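Local atomic coordinates of malonyl coenzyme A-acyl carrier protein transacylase (Helicobacter pylori, PDB entry 2H1Y), a protein that probably transfers the malonyl group from malonyl-CoA to holo-acyl carrier protein, giving malonyl-ACP and free CoA. Residues L105-A110 and I238-N243; H127-M132 and S257-Q262. All coordinates share one frame; numbering follows the deposited sequence.

Contact 1. Residues L105-A110 and I238-N243; sequences LGEVSA and ISNATN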
ATOM      1  N   LEU A 105      -0.467   0.717  -3.092  1.00 40.54           N
ATOM      2  CA  LEU A 105      -1.908   0.894  -2.941  1.00 40.63           C
ATOM      3  C   LEU A 105      -2.244   1.571  -1.617  1.00 41.01           C
ATOM      4  O   LEU A 105      -3.348   2.086  -1.436  1.00 40.65           O
ATOM      5  CB  LEU A 105      -2.627  -0.453  -3.042  1.00 40.77           C
ATOM      6  CG  LEU A 105      -3.977  -0.555  -2.330  1.00 41.10           C
ATOM      7  CD1 LEU A 105      -3.810  -0.364  -0.830  1.00 42.61           C
ATOM      8  CD2 LEU A 105      -4.961   0.457  -2.896  1.00 42.00           C
ATOM      9  N   GLY A 106      -1.287   1.566  -0.695  1.00 40.91           N
ATOM     10  CA  GLY A 106      -1.470   2.198   0.595  1.00 41.16           C
ATOM     11  C   GLY A 106      -1.513   3.705   0.499  1.00 41.52           C
ATOM     12  O   GLY A 106      -2.094   4.374   1.365  1.00 41.50           O
ATOM     13  N   GLU A 107      -0.889   4.260  -0.538  1.00 41.63           N
ATOM     14  CA  GLU A 107      -0.847   5.717  -0.643  1.00 42.12           C
ATOM     15  C   GLU A 107      -2.251   6.309  -0.824  1.00 41.95           C
ATOM     16  O   GLU A 107      -2.626   7.259  -0.126  1.00 41.58           O
ATOM     17  CB  GLU A 107       0.099   6.179  -1.741  1.00 42.32           C
ATOM     18  CG  GLU A 107       0.559   7.600  -1.515  1.00 42.05           C
ATOM     19  CD  GLU A 107       1.698   7.987  -2.406  1.00 42.94           C
ATOM     20  OE1 GLU A 107       1.722   9.152  -2.852  1.00 43.69           O
ATOM     21  OE2 GLU A 107       2.568   7.129  -2.672  1.00 45.60           O
ATOM     22  N   VAL A 108      -3.022   5.709  -1.736  1.00 42.01           N
ATOM     23  CA  VAL A 108      -4.438   6.033  -1.919  1.00 41.50           C
ATOM     24  C   VAL A 108      -5.171   5.974  -0.582  1.00 41.76           C
ATOM     25  O   VAL A 108      -5.811   6.962  -0.184  1.00 42.79           O
ATOM     26  CB  VAL A 108      -5.120   5.093  -2.915  1.00 41.84           C
ATOM     27  CG1 VAL A 108      -6.586   5.508  -3.107  1.00 43.26           C
ATOM     28  CG2 VAL A 108      -4.386   5.081  -4.255  1.00 39.48           C
ATOM     29  N   SER A 109      -5.063   4.848   0.123  1.00 40.98           N
ATOM     30  CA  SER A 109      -5.609   4.744   1.479  1.00 40.60           C
ATOM     31  C   SER A 109      -5.299   5.962   2.298  1.00 40.59           C
ATOM     32  O   SER A 109      -6.206   6.541   2.889  1.00 41.11           O
ATOM     33  CB  SER A 109      -5.068   3.536   2.231  1.00 40.09           C
ATOM     34  OG  SER A 109      -5.591   2.341   1.702  1.00 40.92           O
ATOM     35  N   ALA A 110      -4.017   6.334   2.340  1.00 40.96           N
ATOM     36  CA  ALA A 110      -3.542   7.448   3.163  1.00 41.24           C
ATOM     37  C   ALA A 110      -4.204   8.783   2.750  1.00 42.03           C
ATOM     38  O   ALA A 110      -4.783   9.486   3.596  1.00 41.72           O
ATOM     39  CB  ALA A 110      -2.055   7.537   3.102  1.00 40.42           C
ATOM     40  N   ILE A 238       3.255  11.256   2.305  1.00 47.33           N
ATOM     41  CA  ILE A 238       4.552  11.166   1.654  1.00 47.67           C
ATOM     42  C   ILE A 238       4.449  10.353   0.362  1.00 47.89           C
ATOM     43  O   ILE A 238       3.970   9.216   0.364  1.00 48.23           O
ATOM     44  CB  ILE A 238       5.615  10.551   2.595  1.00 47.55           C
ATOM     45  CG1 ILE A 238       5.449  11.069   4.027  1.00 48.74           C
ATOM     46  CG2 ILE A 238       7.013  10.823   2.088  1.00 47.56           C
ATOM     47  CD1 ILE A 238       5.743  12.556   4.232  1.00 49.74           C
ATOM     48  N   SER A 239       4.890  10.942  -0.745  1.00 48.05           N
ATOM     49  CA  SER A 239       4.769  10.303  -2.045  1.00 47.85           C
ATOM     50  C   SER A 239       5.783   9.160  -2.229  1.00 47.78           C
ATOM     51  O   SER A 239       6.988   9.371  -2.101  1.00 47.69           O
ATOM     52  CB  SER A 239       4.933  11.359  -3.144  1.00 48.05           C
ATOM     53  OG  SER A 239       5.304  10.778  -4.395  1.00 48.73           O
ATOM     54  N   ASN A 240       5.303   7.960  -2.544  1.00 47.29           N
ATOM     55  CA  ASN A 240       6.208   6.891  -2.969  1.00 47.27           C
ATOM     56  C   ASN A 240       7.008   7.309  -4.197  1.00 47.50           C
ATOM     57  O   ASN A 240       8.127   6.825  -4.406  1.00 47.44           O
ATOM     58  CB  ASN A 240       5.460   5.598  -3.309  1.00 47.35           C
ATOM     59  CG  ASN A 240       4.815   4.923  -2.090  1.00 46.35           C
ATOM     60  OD1 ASN A 240       5.115   5.228  -0.936  1.00 45.52           O
ATOM     61  ND2 ASN A 240       3.936   3.981  -2.364  1.00 44.62           N
ATOM     62  N   ALA A 241       6.446   8.211  -5.002  1.00 47.44           N
ATOM     63  CA  ALA A 241       7.090   8.593  -6.262  1.00 47.86           C
ATOM     64  C   ALA A 241       8.282   9.572  -6.106  1.00 48.21           C
ATOM     65  O   ALA A 241       9.346   9.351  -6.705  1.00 47.84           O
ATOM     66  CB  ALA A 241       6.064   9.110  -7.249  1.00 47.19           C
ATOM     67  N   THR A 242       8.117  10.611  -5.275  1.00 48.76           N
ATOM     68  CA  THR A 242       9.133  11.662  -5.100  1.00 49.24           C
ATOM     69  C   THR A 242       9.703  11.783  -3.676  1.00 49.56           C
ATOM     70  O   THR A 242      10.602  12.572  -3.422  1.00 49.66           O
ATOM     71  CB  THR A 242       8.595  13.088  -5.520  1.00 49.50           C
ATOM     72  OG1 THR A 242       7.617  13.548  -4.570  1.00 50.58           O
ATOM     73  CG2 THR A 242       8.005  13.093  -6.916  1.00 48.28           C
ATOM     74  N   ASN A 243       9.167  11.041  -2.728  1.00 50.27           N
ATOM     75  CA  ASN A 243       9.610  11.179  -1.349  1.00 50.84           C
ATOM     76  C   ASN A 243       9.482  12.617  -0.835  1.00 51.31           C
ATOM     77  O   ASN A 243      10.286  13.076  -0.028  1.00 51.64           O
ATOM     78  CB  ASN A 243      11.035  10.618  -1.159  1.00 50.59           C
ATOM     79  CG  ASN A 243      11.514  10.690   0.294  1.00 50.45           C
ATOM     80  OD1 ASN A 243      12.708  10.778   0.557  1.00 52.35           O
ATOM     81  ND2 ASN A 243      10.582  10.681   1.231  1.00 49.79           N
TER
HETATM   82  O   HOH W   1       3.352   9.280  -5.293  1.00 40.34           O
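Glu-107 reaches from helix 105-116 into the bend at 238-243 and lays its carboxylate alongside the backbone of Ser-239 and Asn-240. OE2 of Glu-107 accepts the backbone N of Asn-240 at 2.9 Å, a nearly straight bond (166° at the hydrogen). The N-H comes down on the carboxylate from above, 39° out of its plane. CB of Asn-240 lies 3.3 Å from the same Glu-107 OE2, while OE1 of Glu-107 rests 3.4 Å from CA of Ser-239, so the carboxylate is pressed against consecutive residues of the bend. Glu-107 attains this reach because CG stands anti to its backbone N (chi1 -158°) and the chain stays extended beyond it.

One water closes a second route between the segments: it donates to Glu-107 OE1 at 2.9 Å and accepts the hydroxyl of Ser-239, OG, at 2.6 Å. Two side chains outside the segments also bond the carboxylate directly, Tyr-246 OH at OE1 and Gln-259 NE2 at OE2, so each oxygen has at least two hydrogen-bond partners. This buried carboxylate is thus gripped by backbone, water and side chains together, which should restrict its rotation. Further out, Ser-239 OG receives the backbone N of Thr-242 at 3.0 Å, forming an ST motif, and the backbone bond from Asn-243 N to Ser-239 O tightens the same turn.

Strands 99-102 and 236-238 run parallel as neighbours in the central sheet. The contact ties the helix that begins within the Gly-His-Ser-Leu-Gly sequence, the nucleophile elbow of FabD-type acyltransferases, to the loop leaving the adjacent strand.

Contact 2. Residues H127-M132 and S257-Q262; sequences HQRGKM and SLQLTQ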
ATOM      1  N   HIS A 127     -10.775  -0.320  -6.648  1.00 52.43           N
ATOM      2  CA  HIS A 127     -11.207  -1.401  -7.523  1.00 52.31           C
ATOM      3  C   HIS A 127     -10.790  -1.106  -8.961  1.00 52.35           C
ATOM      4  O   HIS A 127     -10.329  -1.991  -9.687  1.00 52.73           O
ATOM      5  CB  HIS A 127     -12.714  -1.587  -7.416  1.00 52.74           C
ATOM      6  CG  HIS A 127     -13.296  -2.513  -8.444  1.00 53.92           C
ATOM      7  ND1 HIS A 127     -13.651  -2.097  -9.709  1.00 54.90           N
ATOM      8  CD2 HIS A 127     -13.604  -3.830  -8.387  1.00 55.57           C
ATOM      9  CE1 HIS A 127     -14.140  -3.116 -10.392  1.00 55.16           C
ATOM     10  NE2 HIS A 127     -14.122  -4.183  -9.614  1.00 55.28           N
ATOM     11  N   GLN A 128     -10.911   0.156  -9.358  1.00 52.10           N
ATOM     12  CA  GLN A 128     -10.575   0.569 -10.712  1.00 51.61           C
ATOM     13  C   GLN A 128      -9.061   0.497 -10.958  1.00 51.38           C
ATOM     14  O   GLN A 128      -8.614  -0.027 -11.992  1.00 51.84           O
ATOM     15  CB  GLN A 128     -11.163   1.965 -10.974  1.00 51.99           C
ATOM     16  CG  GLN A 128     -11.627   2.298 -12.420  1.00 52.00           C
ATOM     17  CD  GLN A 128     -12.379   1.197 -13.171  1.00 51.17           C
ATOM     18  OE1 GLN A 128     -12.056   0.911 -14.321  1.00 52.32           O
ATOM     19  NE2 GLN A 128     -13.385   0.600 -12.545  1.00 50.51           N
ATOM     20  N   ARG A 129      -8.276   0.976  -9.994  1.00 50.81           N
ATOM     21  CA  ARG A 129      -6.815   0.939 -10.079  1.00 49.97           C
ATOM     22  C   ARG A 129      -6.335  -0.483 -10.316  1.00 50.96           C
ATOM     23  O   ARG A 129      -5.444  -0.717 -11.129  1.00 50.79           O
ATOM     24  CB  ARG A 129      -6.204   1.493  -8.792  1.00 50.10           C
ATOM     25  CG  ARG A 129      -4.674   1.703  -8.788  1.00 48.85           C
ATOM     26  CD  ARG A 129      -4.262   2.126  -7.375  1.00 48.00           C
ATOM     27  NE  ARG A 129      -2.835   2.354  -7.167  1.00 44.09           N
ATOM     28  CZ  ARG A 129      -1.955   1.433  -6.764  1.00 44.25           C
ATOM     29  NH1 ARG A 129      -2.327   0.171  -6.539  1.00 41.66           N
ATOM     30  NH2 ARG A 129      -0.682   1.784  -6.576  1.00 42.26           N
ATOM     31  N   GLY A 130      -6.944  -1.439  -9.614  1.00 51.72           N
ATOM     32  CA  GLY A 130      -6.611  -2.851  -9.802  1.00 52.28           C
ATOM     33  C   GLY A 130      -7.034  -3.369 -11.165  1.00 52.83           C
ATOM     34  O   GLY A 130      -6.312  -4.152 -11.799  1.00 52.89           O
ATOM     35  N   LYS A 131      -8.208  -2.930 -11.613  1.00 53.06           N
ATOM     36  CA  LYS A 131      -8.768  -3.386 -12.875  1.00 53.30           C
ATOM     37  C   LYS A 131      -7.907  -2.875 -14.016  1.00 53.07           C
ATOM     38  O   LYS A 131      -7.558  -3.630 -14.942  1.00 53.26           O
ATOM     39  CB  LYS A 131     -10.194  -2.870 -13.015  1.00 53.90           C
ATOM     40  CG  LYS A 131     -11.049  -3.662 -13.947  1.00 55.75           C
ATOM     41  CD  LYS A 131     -12.494  -3.153 -13.947  1.00 58.75           C
ATOM     42  CE  LYS A 131     -13.422  -4.185 -14.596  1.00 60.11           C
ATOM     43  NZ  LYS A 131     -12.816  -4.753 -15.850  1.00 60.59           N
ATOM     44  N   MET A 132      -7.534  -1.601 -13.928  1.00 52.55           N
ATOM     45  CA  MET A 132      -6.714  -0.980 -14.961  1.00 52.24           C
ATOM     46  C   MET A 132      -5.282  -1.529 -15.011  1.00 51.96           C
ATOM     47  O   MET A 132      -4.687  -1.652 -16.080  1.00 51.39           O
ATOM     48  CB  MET A 132      -6.731   0.531 -14.820  1.00 52.05           C
ATOM     49  CG  MET A 132      -8.099   1.141 -15.021  1.00 51.54           C
ATOM     50  SD  MET A 132      -8.052   2.903 -14.687  1.00 52.55           S
ATOM     51  CE  MET A 132      -9.750   3.392 -15.028  1.00 52.55           C
ATOM     52  N   SER A 257      -0.847   9.616  -9.732  1.00 49.76           N
ATOM     53  CA  SER A 257      -0.751   9.235 -11.157  1.00 50.00           C
ATOM     54  C   SER A 257       0.627   8.684 -11.404  1.00 49.63           C
ATOM     55  O   SER A 257       0.805   7.566 -11.874  1.00 50.02           O
ATOM     56  CB  SER A 257      -0.871  10.446 -12.096  1.00 50.15           C
ATOM     57  OG  SER A 257      -2.158  11.029 -12.133  1.00 52.82           O
ATOM     58  N   LEU A 258       1.597   9.521 -11.080  1.00 49.06           N
ATOM     59  CA  LEU A 258       2.986   9.287 -11.369  1.00 49.29           C
ATOM     60  C   LEU A 258       3.523   8.042 -10.638  1.00 48.74           C
ATOM     61  O   LEU A 258       4.380   7.310 -11.168  1.00 48.81           O
ATOM     62  CB  LEU A 258       3.761  10.551 -10.973  1.00 48.99           C
ATOM     63  CG  LEU A 258       5.080  10.891 -11.660  1.00 50.23           C
ATOM     64  CD1 LEU A 258       6.263  10.787 -10.672  1.00 50.06           C
ATOM     65  CD2 LEU A 258       5.308  10.092 -12.964  1.00 48.87           C
ATOM     66  N   GLN A 259       3.002   7.817  -9.436  1.00 47.76           N
ATOM     67  CA  GLN A 259       3.331   6.653  -8.633  1.00 47.35           C
ATOM     68  C   GLN A 259       3.362   5.379  -9.480  1.00 47.18           C
ATOM     69  O   GLN A 259       4.357   4.647  -9.463  1.00 47.10           O
ATOM     70  CB  GLN A 259       2.311   6.515  -7.500  1.00 47.16           C
ATOM     71  CG  GLN A 259       2.740   5.581  -6.391  1.00 46.32           C
ATOM     72  CD  GLN A 259       1.594   4.763  -5.880  1.00 44.75           C
ATOM     73  OE1 GLN A 259       0.887   4.103  -6.652  1.00 43.74           O
ATOM     74  NE2 GLN A 259       1.382   4.809  -4.576  1.00 42.79           N
ATOM     75  N   LEU A 260       2.280   5.166 -10.245  1.00 47.21           N
ATOM     76  CA  LEU A 260       2.029   3.956 -11.055  1.00 46.73           C
ATOM     77  C   LEU A 260       3.153   3.542 -11.989  1.00 45.94           C
ATOM     78  O   LEU A 260       3.296   2.370 -12.279  1.00 45.26           O
ATOM     79  CB  LEU A 260       0.754   4.119 -11.878  1.00 46.73           C
ATOM     80  CG  LEU A 260      -0.510   4.459 -11.086  1.00 48.59           C
ATOM     81  CD1 LEU A 260      -1.585   4.979 -12.012  1.00 47.56           C
ATOM     82  CD2 LEU A 260      -1.010   3.253 -10.286  1.00 48.53           C
ATOM     83  N   THR A 261       3.925   4.504 -12.478  1.00 45.87           N
ATOM     84  CA  THR A 261       5.014   4.196 -13.409  1.00 45.90           C
ATOM     85  C   THR A 261       6.390   4.412 -12.796  1.00 45.75           C
ATOM     86  O   THR A 261       7.398   4.166 -13.443  1.00 45.92           O
ATOM     87  CB  THR A 261       4.852   4.930 -14.795  1.00 45.79           C
ATOM     88  OG1 THR A 261       4.971   6.349 -14.637  1.00 45.73           O
ATOM     89  CG2 THR A 261       3.490   4.640 -15.374  1.00 45.61           C
ATOM     90  N   GLN A 262       6.427   4.836 -11.536  1.00 46.45           N
ATOM     91  CA  GLN A 262       7.697   5.070 -10.827  1.00 47.30           C
ATOM     92  C   GLN A 262       7.921   4.104  -9.667  1.00 47.05           C
ATOM     93  O   GLN A 262       6.973   3.772  -8.949  1.00 47.75           O
ATOM     94  CB  GLN A 262       7.770   6.503 -10.271  1.00 47.79           C
ATOM     95  CG  GLN A 262       7.785   7.624 -11.306  1.00 50.20           C
ATOM     96  CD  GLN A 262       8.640   7.298 -12.502  1.00 53.71           C
ATOM     97  OE1 GLN A 262       8.118   7.071 -13.600  1.00 57.82           O
ATOM     98  NE2 GLN A 262       9.952   7.236 -12.302  1.00 53.86           N
TER
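Beside the nucleophile elbow of the acyltransferase fold, helix 119-137 faces the C-terminal end of helix 249-259 and the type I turn from Gln-259 to Gln-262. In relatives such as the Escherichia coli enzyme, an arginine of the equivalent helix binds the malonyl carboxylate; by its place in the fold Arg-129 probably corresponds to it. Its chain is stretched from CG to NE, with chi1 at -172°, and carries the guanidinium across to the other segment.

There NH2 of Arg-129 donates to OE1 of Gln-259 at 2.8 Å, with 151° at the hydrogen. The oxygen sits at the guanidinium edge, in its plane. Seen from Gln-259, the donor is slightly tilted from the carbonyl plane. Amide and guanidinium are turned 79° against each other, and the two side chains cross at about a right angle. Gln-259 is bent at chi2, which brings its amide there. Leu-260 supplies the nonpolar part: its CD2 methyl approaches NE of Arg-129 to 3.7 Å at a slant, and the same CD2 is 4.0 Å from NH2 of Arg-129.

Other bonds fix both polar ends. Arg-129 NH1 goes to Gln-73 OE1 and NH2 also to Ser-104 OG, while Gln-259 NE2 reaches Ser-104 O. The backbone O of Gln-259 is hydrogen-bonded to ND1 of His-210, probably the histidine that pairs with Ser-104, as in FabD relatives. Phe-221 of helix 218-228 packs on both Arg-129 and Leu-260.

Facing a neutral amide, the guanidinium makes no salt bridge across this contact; it is oriented by directional hydrogen bonds. That would hold it beside Ser-104 in a fixed attitude, consistent with a group kept ready for an anionic acyl chain.

In the fold
Both contacts are buried, contact 1 about 8 Å and contact 2 about 12 Å from the centre of the chain to the centre of each contact. Contact 1 joins a helix to a loop beside the central sheet through a carboxylate, a backbone N-H and a water; contact 2 joins a helix to the end of another helix and the turn after it through a guanidinium, an amide and a leucine methyl. They meet directly: the amide of Gln-259 offers its oxygen within contact 2 and its nitrogen to contact 1, and CB of Leu-105 packs against NH1 of Arg-129 at 3.6 Å. Acidic and basic side chains are thus bridged by one glutamine near the Gly-His-Ser-Leu-Gly turn.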